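Local coordinates for uncharacterized protein (Neosartorya fumigata, PDB 5J5L), which binds arachidonic acid within an all-helical domain and is probably a cell-wall mannoprotein recognised by host antibodies, at residues Val103-Asp115 with Ile140-Ser152. Residues are numbered along the deposited sequence; the frame is centred on the assembly and turned at random. Where two conformers were deposited one is given.
Sequences VLSDLNALQSKTD and IDAAFSSAIAVFS. With ACD (arachidonic acid), chain B.
One face of the Phe144 ring is covered by Gln111, whose CB lies 3.9 Å from the ring centroid in a CH-pi contact; Leu107 O, Leu110 CB and Thr114 OG1 approach the ring obliquely. The Phe151 ring receives Val103 CG1 squarely over the centre of one face, while Val150 CG1 lies over the opposite face, offset toward the rim. Phe144, and Phe151 just past the end of helix 127-150, pack that helix against helix 100-124; the two are neighbouring antiparallel members of an all-helical bundle, whose short axes come within 9.7 Å of each other. Knobs-into-holes packing locks them: Phe144 fits among Leu107, Leu110, Gln111 and Thr114, and Ile148 among Leu104, Leu107, Asn108 and Gln111. A large flat side chain suits Phe144, which also reaches the lipid pocket, where Phe144 CZ stands 3.9 Å from C19 of arachidonic acid. Branched Leu107 likewise serves two surfaces, CD1 meeting Ala147 and CD2 the ligand at C12; small Ala147 leaves room for it, and Leu84 of helix 63-89 touches both residues. Farther along, the Leu104 and Ile148 side chains cross at about a right angle, Leu104 CD1 lying 3.7 Å from Ile148 CG2.

Gln111 combines an apolar stem with a polar end. With CG anti to the backbone N (chi1 -176°) and the chain extended beyond it, its amide passes Phe144 CB, tilted 20° from the ring plane. Two waters link this amide to Ser145 OG, one donating to OE1 and the other accepting from NE2. Gln111 NE2 also donates an almost straight hydrogen bond (172°) to Asp141 OD1, in the amide's own plane but from above the carboxylate plane, at 3.2 Å.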
ATOM      1  N   VAL A 103      -2.646   4.157 -14.212  1.00 16.69           N
ATOM      2  CA  VAL A 103      -3.031   4.434 -12.848  1.00 17.76           C
ATOM      3  C   VAL A 103      -4.056   3.400 -12.367  1.00 16.04           C
ATOM      4  O   VAL A 103      -3.893   2.820 -11.278  1.00 16.67           O
ATOM      5  CB  VAL A 103      -3.568   5.868 -12.680  1.00 17.60           C
ATOM      6  CG1 VAL A 103      -4.089   6.092 -11.271  1.00 18.65           C
ATOM      7  CG2 VAL A 103      -2.466   6.879 -13.012  1.00 18.35           C
ATOM      8  N   LEU A 104      -5.065   3.142 -13.187  1.00 16.97           N
ATOM      9  CA  LEU A 104      -6.135   2.212 -12.815  1.00 18.22           C
ATOM     10  C   LEU A 104      -5.564   0.815 -12.625  1.00 16.66           C
ATOM     11  O   LEU A 104      -5.881   0.145 -11.635  1.00 17.54           O
ATOM     12  CB  LEU A 104      -7.241   2.219 -13.858  1.00 21.18           C
ATOM     13  CG  LEU A 104      -8.485   1.396 -13.543  1.00 25.91           C
ATOM     14  CD1 LEU A 104      -9.102   1.871 -12.229  1.00 27.28           C
ATOM     15  CD2 LEU A 104      -9.489   1.508 -14.687  1.00 27.12           C
ATOM     16  N   SER A 105      -4.702   0.389 -13.541  1.00 17.77           N
ATOM     17  CA  SER A 105      -4.076  -0.938 -13.451  1.00 20.25           C
ATOM     18  C   SER A 105      -3.290  -1.068 -12.153  1.00 18.94           C
ATOM     19  O   SER A 105      -3.375  -2.094 -11.447  1.00 18.49           O
ATOM     20  CB  SER A 105      -3.159  -1.178 -14.650  1.00 23.47           C
ATOM     21  OG  SER A 105      -2.545  -2.459 -14.596  1.00 28.90           O
ATOM     22  N   ASP A 106      -2.519  -0.027 -11.846  1.00 17.33           N
ATOM     23  CA  ASP A 106      -1.722   0.035 -10.642  1.00 16.77           C
ATOM     24  C   ASP A 106      -2.604  -0.015  -9.392  1.00 16.15           C
ATOM     25  O   ASP A 106      -2.319  -0.771  -8.460  1.00 16.32           O
ATOM     26  CB  ASP A 106      -0.885   1.324 -10.588  1.00 16.09           C
ATOM     27  CG  ASP A 106       0.294   1.329 -11.551  1.00 18.88           C
ATOM     28  OD1 ASP A 106       0.583   0.321 -12.237  1.00 18.90           O
ATOM     29  OD2 ASP A 106       0.956   2.400 -11.606  1.00 20.35           O
ATOM     30  N   LEU A 107      -3.679   0.760  -9.379  1.00 15.53           N
ATOM     31  CA  LEU A 107      -4.579   0.780  -8.213  1.00 15.39           C
ATOM     32  C   LEU A 107      -5.164  -0.603  -7.937  1.00 16.70           C
ATOM     33  O   LEU A 107      -5.186  -1.042  -6.783  1.00 18.77           O
ATOM     34  CB  LEU A 107      -5.700   1.784  -8.399  1.00 15.27           C
ATOM     35  CG  LEU A 107      -5.305   3.258  -8.278  1.00 15.55           C
ATOM     36  CD1 LEU A 107      -6.454   4.113  -8.784  1.00 16.68           C
ATOM     37  CD2 LEU A 107      -4.950   3.618  -6.836  1.00 18.22           C
ATOM     38  N   ASN A 108      -5.623  -1.277  -8.982  1.00 18.46           N
ATOM     39  CA  ASN A 108      -6.208  -2.614  -8.808  1.00 19.23           C
ATOM     40  C   ASN A 108      -5.167  -3.621  -8.316  1.00 21.68           C
ATOM     41  O   ASN A 108      -5.458  -4.432  -7.424  1.00 21.16           O
ATOM     42  CB  ASN A 108      -6.864  -3.070 -10.102  1.00 20.61           C
ATOM     43  CG  ASN A 108      -8.189  -2.390 -10.342  1.00 22.52           C
ATOM     44  OD1 ASN A 108      -9.037  -2.337  -9.448  1.00 24.76           O
ATOM     45  ND2 ASN A 108      -8.389  -1.874 -11.553  1.00 23.84           N
ATOM     46  N   ALA A 109      -3.944  -3.566  -8.870  1.00 18.52           N
ATOM     47  CA  ALA A 109      -2.850  -4.438  -8.411  1.00 20.20           C
ATOM     48  C   ALA A 109      -2.499  -4.181  -6.962  1.00 18.54           C
ATOM     49  O   ALA A 109      -2.338  -5.110  -6.168  1.00 18.93           O
ATOM     50  CB  ALA A 109      -1.612  -4.264  -9.283  1.00 18.32           C
ATOM     51  N   LEU A 110      -2.355  -2.908  -6.610  1.00 17.28           N
ATOM     52  CA  LEU A 110      -1.991  -2.544  -5.249  1.00 16.48           C
ATOM     53  C   LEU A 110      -3.056  -2.929  -4.231  1.00 16.11           C
ATOM     54  O   LEU A 110      -2.719  -3.405  -3.133  1.00 17.38           O
ATOM     55  CB  LEU A 110      -1.704  -1.050  -5.171  1.00 15.40           C
ATOM     56  CG  LEU A 110      -0.374  -0.636  -5.824  1.00 15.62           C
ATOM     57  CD1 LEU A 110      -0.386   0.868  -6.079  1.00 18.24           C
ATOM     58  CD2 LEU A 110       0.840  -1.041  -4.992  1.00 18.40           C
ATOM     59  N   GLN A 111      -4.323  -2.741  -4.584  1.00 17.75           N
ATOM     60  CA  GLN A 111      -5.395  -3.156  -3.698  1.00 17.74           C
ATOM     61  C   GLN A 111      -5.325  -4.677  -3.496  1.00 18.02           C
ATOM     62  O   GLN A 111      -5.410  -5.150  -2.362  1.00 18.93           O
ATOM     63  CB  GLN A 111      -6.774  -2.758  -4.192  1.00 18.64           C
ATOM     64  CG  GLN A 111      -7.830  -3.150  -3.170  1.00 22.25           C
ATOM     65  CD  GLN A 111      -9.199  -2.592  -3.426  1.00 23.09           C
ATOM     66  OE1 GLN A 111      -9.552  -2.236  -4.545  1.00 23.67           O
ATOM     67  NE2 GLN A 111     -10.000  -2.547  -2.374  1.00 25.61           N
ATOM     68  N   SER A 112      -5.207  -5.441  -4.583  1.00 21.14           N
ATOM     69  CA  SER A 112      -5.137  -6.898  -4.474  1.00 22.44           C
ATOM     70  C   SER A 112      -3.978  -7.344  -3.585  1.00 21.29           C
ATOM     71  O   SER A 112      -4.130  -8.219  -2.694  1.00 21.40           O
ATOM     72  CB  SER A 112      -4.995  -7.524  -5.866  1.00 26.48           C
ATOM     73  OG  SER A 112      -4.946  -8.933  -5.786  1.00 36.67           O
ATOM     74  N   LYS A 113      -2.818  -6.761  -3.840  1.00 18.68           N
ATOM     75  CA  LYS A 113      -1.598  -7.148  -3.131  1.00 19.12           C
ATOM     76  C   LYS A 113      -1.649  -6.718  -1.658  1.00 19.39           C
ATOM     77  O   LYS A 113      -1.214  -7.471  -0.774  1.00 19.34           O
ATOM     78  CB  LYS A 113      -0.358  -6.605  -3.844  1.00 19.00           C
ATOM     79  CG  LYS A 113      -0.113  -7.232  -5.207  1.00 20.60           C
ATOM     80  CD  LYS A 113       1.041  -6.563  -5.933  1.00 21.80           C
ATOM     81  CE  LYS A 113       1.202  -7.145  -7.330  1.00 24.36           C
ATOM     82  NZ  LYS A 113       1.461  -8.610  -7.307  1.00 25.09           N
ATOM     83  N   THR A 114      -2.206  -5.538  -1.403  1.00 17.55           N
ATOM     84  CA  THR A 114      -2.362  -5.045  -0.022  1.00 18.09           C
ATOM     85  C   THR A 114      -3.380  -5.911   0.746  1.00 18.90           C
ATOM     86  O   THR A 114      -3.173  -6.250   1.921  1.00 19.87           O
ATOM     87  CB  THR A 114      -2.810  -3.583  -0.007  1.00 19.10           C
ATOM     88  OG1 THR A 114      -1.828  -2.794  -0.690  1.00 17.41           O
ATOM     89  CG2 THR A 114      -2.977  -3.062   1.443  1.00 18.72           C
ATOM     90  N   ASP A 115      -4.465  -6.281   0.081  1.00 18.98           N
ATOM     91  CA  ASP A 115      -5.452  -7.163   0.709  1.00 19.95           C
ATOM     92  C   ASP A 115      -4.825  -8.516   1.088  1.00 20.41           C
ATOM     93  O   ASP A 115      -5.113  -9.069   2.164  1.00 21.40           O
ATOM     94  CB  ASP A 115      -6.655  -7.357  -0.212  1.00 22.28           C
ATOM     95  CG  ASP A 115      -7.531  -6.119  -0.302  1.00 21.47           C
ATOM     96  OD1 ASP A 115      -7.310  -5.190   0.499  1.00 24.89           O
ATOM     97  OD2 ASP A 115      -8.435  -6.072  -1.164  1.00 25.60           O
ATOM     98  N   ILE A 140      -8.673   1.069   4.353  1.00 22.41           N
ATOM     99  CA  ILE A 140      -7.725   1.112   3.252  1.00 20.80           C
ATOM    100  C   ILE A 140      -8.446   0.720   1.953  1.00 19.73           C
ATOM    101  O   ILE A 140      -8.297   1.369   0.925  1.00 18.32           O
ATOM    102  CB  ILE A 140      -6.520   0.181   3.527  1.00 20.93           C
ATOM    103  CG1 ILE A 140      -5.682   0.744   4.694  1.00 22.15           C
ATOM    104  CG2 ILE A 140      -5.668   0.000   2.270  1.00 22.54           C
ATOM    105  CD1 ILE A 140      -4.564  -0.165   5.168  1.00 23.44           C
ATOM    106  N   ASP A 141      -9.245  -0.350   2.017  1.00 20.32           N
ATOM    107  CA  ASP A 141     -10.025  -0.777   0.846  1.00 20.52           C
ATOM    108  C   ASP A 141     -11.022   0.289   0.366  1.00 20.79           C
ATOM    109  O   ASP A 141     -11.198   0.483  -0.834  1.00 20.60           O
ATOM    110  CB  ASP A 141     -10.752  -2.098   1.130  1.00 20.64           C
ATOM    111  CG  ASP A 141      -9.818  -3.297   1.143  1.00 23.48           C
ATOM    112  OD1 ASP A 141      -8.767  -3.272   0.467  1.00 24.88           O
ATOM    113  OD2 ASP A 141     -10.144  -4.273   1.855  1.00 26.91           O
ATOM    114  N   ALA A 142     -11.668   0.980   1.298  1.00 21.75           N
ATOM    115  CA  ALA A 142     -12.561   2.080   0.956  1.00 22.25           C
ATOM    116  C   ALA A 142     -11.822   3.173   0.188  1.00 19.59           C
ATOM    117  O   ALA A 142     -12.332   3.717  -0.777  1.00 19.78           O
ATOM    118  CB  ALA A 142     -13.191   2.669   2.204  1.00 22.68           C
ATOM    119  N   ALA A 143     -10.618   3.501   0.648  1.00 19.29           N
ATOM    120  CA  ALA A 143      -9.822   4.533  -0.007  1.00 18.82           C
ATOM    121  C   ALA A 143      -9.412   4.131  -1.434  1.00 17.51           C
ATOM    122  O   ALA A 143      -9.512   4.929  -2.369  1.00 18.28           O
ATOM    123  CB  ALA A 143      -8.600   4.886   0.833  1.00 20.55           C
ATOM    124  N   PHE A 144      -8.987   2.880  -1.596  1.00 17.59           N
ATOM    125  CA  PHE A 144      -8.702   2.341  -2.921  1.00 18.32           C
ATOM    126  C   PHE A 144      -9.945   2.419  -3.817  1.00 17.23           C
ATOM    127  O   PHE A 144      -9.856   2.826  -4.977  1.00 16.43           O
ATOM    128  CB  PHE A 144      -8.238   0.873  -2.839  1.00 18.46           C
ATOM    129  CG  PHE A 144      -6.758   0.698  -2.643  1.00 19.85           C
ATOM    130  CD1 PHE A 144      -5.852   1.088  -3.624  1.00 19.50           C
ATOM    131  CD2 PHE A 144      -6.279   0.071  -1.502  1.00 20.76           C
ATOM    132  CE1 PHE A 144      -4.496   0.891  -3.441  1.00 19.33           C
ATOM    133  CE2 PHE A 144      -4.918  -0.122  -1.317  1.00 25.17           C
ATOM    134  CZ  PHE A 144      -4.033   0.295  -2.281  1.00 19.54           C
ATOM    135  N   SER A 145     -11.096   2.017  -3.294  1.00 18.48           N
ATOM    136  CA  SER A 145     -12.341   2.010  -4.086  1.00 19.09           C
ATOM    137  C   SER A 145     -12.667   3.407  -4.586  1.00 20.05           C
ATOM    138  O   SER A 145     -13.094   3.585  -5.718  1.00 18.85           O
ATOM    139  CB  SER A 145     -13.522   1.466  -3.292  1.00 22.54           C
ATOM    140  OG  SER A 145     -13.259   0.131  -2.863  1.00 24.84           O
ATOM    141  N   SER A 146     -12.477   4.411  -3.735  1.00 18.95           N
ATOM    142  CA  SER A 146     -12.737   5.782  -4.142  0.50 19.11           C
ATOM    143  C   SER A 146     -11.778   6.206  -5.287  1.00 18.70           C
ATOM    144  O   SER A 146     -12.207   6.747  -6.295  1.00 20.35           O
ATOM    145  CB  SER A 146     -12.646   6.701  -2.918  0.50 19.28           C
ATOM    146  OG  SER A 146     -12.872   8.044  -3.262  0.50 18.77           O
ATOM    147  N   ALA A 147     -10.482   5.968  -5.128  1.00 16.91           N
ATOM    148  CA  ALA A 147      -9.518   6.319  -6.178  1.00 16.21           C
ATOM    149  C   ALA A 147      -9.784   5.582  -7.479  1.00 18.07           C
ATOM    150  O   ALA A 147      -9.718   6.166  -8.555  1.00 16.53           O
ATOM    151  CB  ALA A 147      -8.096   6.086  -5.702  1.00 15.59           C
ATOM    152  N   ILE A 148     -10.097   4.297  -7.376  1.00 17.62           N
ATOM    153  CA  ILE A 148     -10.473   3.510  -8.562  1.00 17.86           C
ATOM    154  C   ILE A 148     -11.683   4.090  -9.271  1.00 18.46           C
ATOM    155  O   ILE A 148     -11.705   4.195 -10.504  1.00 20.79           O
ATOM    156  CB  ILE A 148     -10.673   2.015  -8.190  1.00 18.41           C
ATOM    157  CG1 ILE A 148      -9.317   1.368  -7.854  1.00 19.37           C
ATOM    158  CG2 ILE A 148     -11.372   1.256  -9.312  1.00 21.22           C
ATOM    159  CD1 ILE A 148      -9.436   0.084  -7.056  1.00 20.84           C
ATOM    160  N   ALA A 149     -12.705   4.485  -8.508  1.00 19.20           N
ATOM    161  CA  ALA A 149     -13.888   5.096  -9.088  1.00 19.44           C
ATOM    162  C   ALA A 149     -13.527   6.372  -9.815  1.00 19.98           C
ATOM    163  O   ALA A 149     -14.031   6.632 -10.893  1.00 21.65           O
ATOM    164  CB  ALA A 149     -14.930   5.375  -8.019  1.00 20.64           C
ATOM    165  N   VAL A 150     -12.651   7.178  -9.221  1.00 19.24           N
ATOM    166  CA  VAL A 150     -12.208   8.413  -9.864  1.00 20.69           C
ATOM    167  C   VAL A 150     -11.530   8.139 -11.215  1.00 20.27           C
ATOM    168  O   VAL A 150     -11.819   8.838 -12.197  1.00 24.11           O
ATOM    169  CB  VAL A 150     -11.266   9.235  -8.945  1.00 21.73           C
ATOM    170  CG1 VAL A 150     -10.594  10.360  -9.719  1.00 25.68           C
ATOM    171  CG2 VAL A 150     -12.043   9.801  -7.764  1.00 22.31           C
ATOM    172  N   PHE A 151     -10.666   7.125 -11.268  1.00 19.37           N
ATOM    173  CA  PHE A 151      -9.875   6.811 -12.468  1.00 21.86           C
ATOM    174  C   PHE A 151     -10.547   5.818 -13.425  1.00 25.53           C
ATOM    175  O   PHE A 151      -9.928   5.373 -14.394  1.00 29.03           O
ATOM    176  CB  PHE A 151      -8.470   6.366 -12.087  1.00 20.74           C
ATOM    177  CG  PHE A 151      -7.601   7.509 -11.647  1.00 18.64           C
ATOM    178  CD1 PHE A 151      -7.074   8.380 -12.586  1.00 20.00           C
ATOM    179  CD2 PHE A 151      -7.381   7.757 -10.303  1.00 18.29           C
ATOM    180  CE1 PHE A 151      -6.296   9.458 -12.200  1.00 19.94           C
ATOM    181  CE2 PHE A 151      -6.604   8.841  -9.902  1.00 19.33           C
ATOM    182  CZ  PHE A 151      -6.063   9.688 -10.852  1.00 18.00           C
ATOM    183  N   SER A 152     -11.803   5.475 -13.165  1.00 25.53           N
ATOM    184  CA  SER A 152     -12.583   4.692 -14.129  1.00 29.84           C
ATOM    185  C   SER A 152     -13.941   5.329 -14.395  1.00 43.56           C
ATOM    186  O   SER A 152     -14.029   6.531 -14.649  1.00 43.65           O
ATOM    187  CB  SER A 152     -12.747   3.248 -13.658  1.00 40.09           C
ATOM    188  OG  SER A 152     -13.244   3.165 -12.338  1.00 38.48           O
TER
HETATM  189  C1  ACD B 201       3.475  10.653 -11.471  1.00 27.42           C
HETATM  190  C2  ACD B 201       2.600   9.448 -11.718  1.00 31.68           C
HETATM  191  C3  ACD B 201       1.448   9.823 -12.629  1.00 28.01           C
HETATM  192  C4  ACD B 201       0.746   8.570 -13.156  1.00 25.88           C
HETATM  193  C5  ACD B 201       1.746   7.642 -13.804  1.00 26.26           C
HETATM  194  C6  ACD B 201       1.983   6.373 -13.426  1.00 31.13           C
HETATM  195  C7  ACD B 201       1.225   5.659 -12.334  1.00 31.60           C
HETATM  196  C8  ACD B 201       2.032   5.517 -11.054  1.00 28.17           C
HETATM  197  C9  ACD B 201       1.495   5.583  -9.825  1.00 30.21           C
HETATM  198  C10 ACD B 201       0.033   5.860  -9.517  1.00 31.75           C
HETATM  199  C11 ACD B 201      -0.718   4.584  -9.239  1.00 33.07           C
HETATM  200  C12 ACD B 201      -1.278   4.228  -8.075  1.00 29.85           C
HETATM  201  C13 ACD B 201      -1.258   5.004  -6.773  1.00 33.78           C
HETATM  202  C14 ACD B 201      -0.015   4.533  -6.037  1.00 35.32           C
HETATM  203  C15 ACD B 201       0.092   4.431  -4.708  1.00 34.43           C
HETATM  204  C16 ACD B 201      -1.027   4.764  -3.761  1.00 28.08           C
HETATM  205  C17 ACD B 201      -0.748   4.115  -2.413  1.00 33.63           C
HETATM  206  C18 ACD B 201      -0.860   2.602  -2.478  1.00 31.92           C
HETATM  207  C19 ACD B 201      -0.734   1.986  -1.105  1.00 35.08           C
HETATM  208  C20 ACD B 201      -0.222   0.570  -1.114  1.00 30.70           C
HETATM  209  O1  ACD B 201       3.155  11.347 -10.498  1.00 26.69           O
HETATM  210  O2  ACD B 201       4.462  10.893 -12.194  1.00 28.46           O
HETATM  211  O   HOH W   1     -12.108  -1.455  -4.898  1.00 25.94           O
HETATM  212  O   HOH W   2     -13.130  -2.444  -1.706  1.00 36.01           O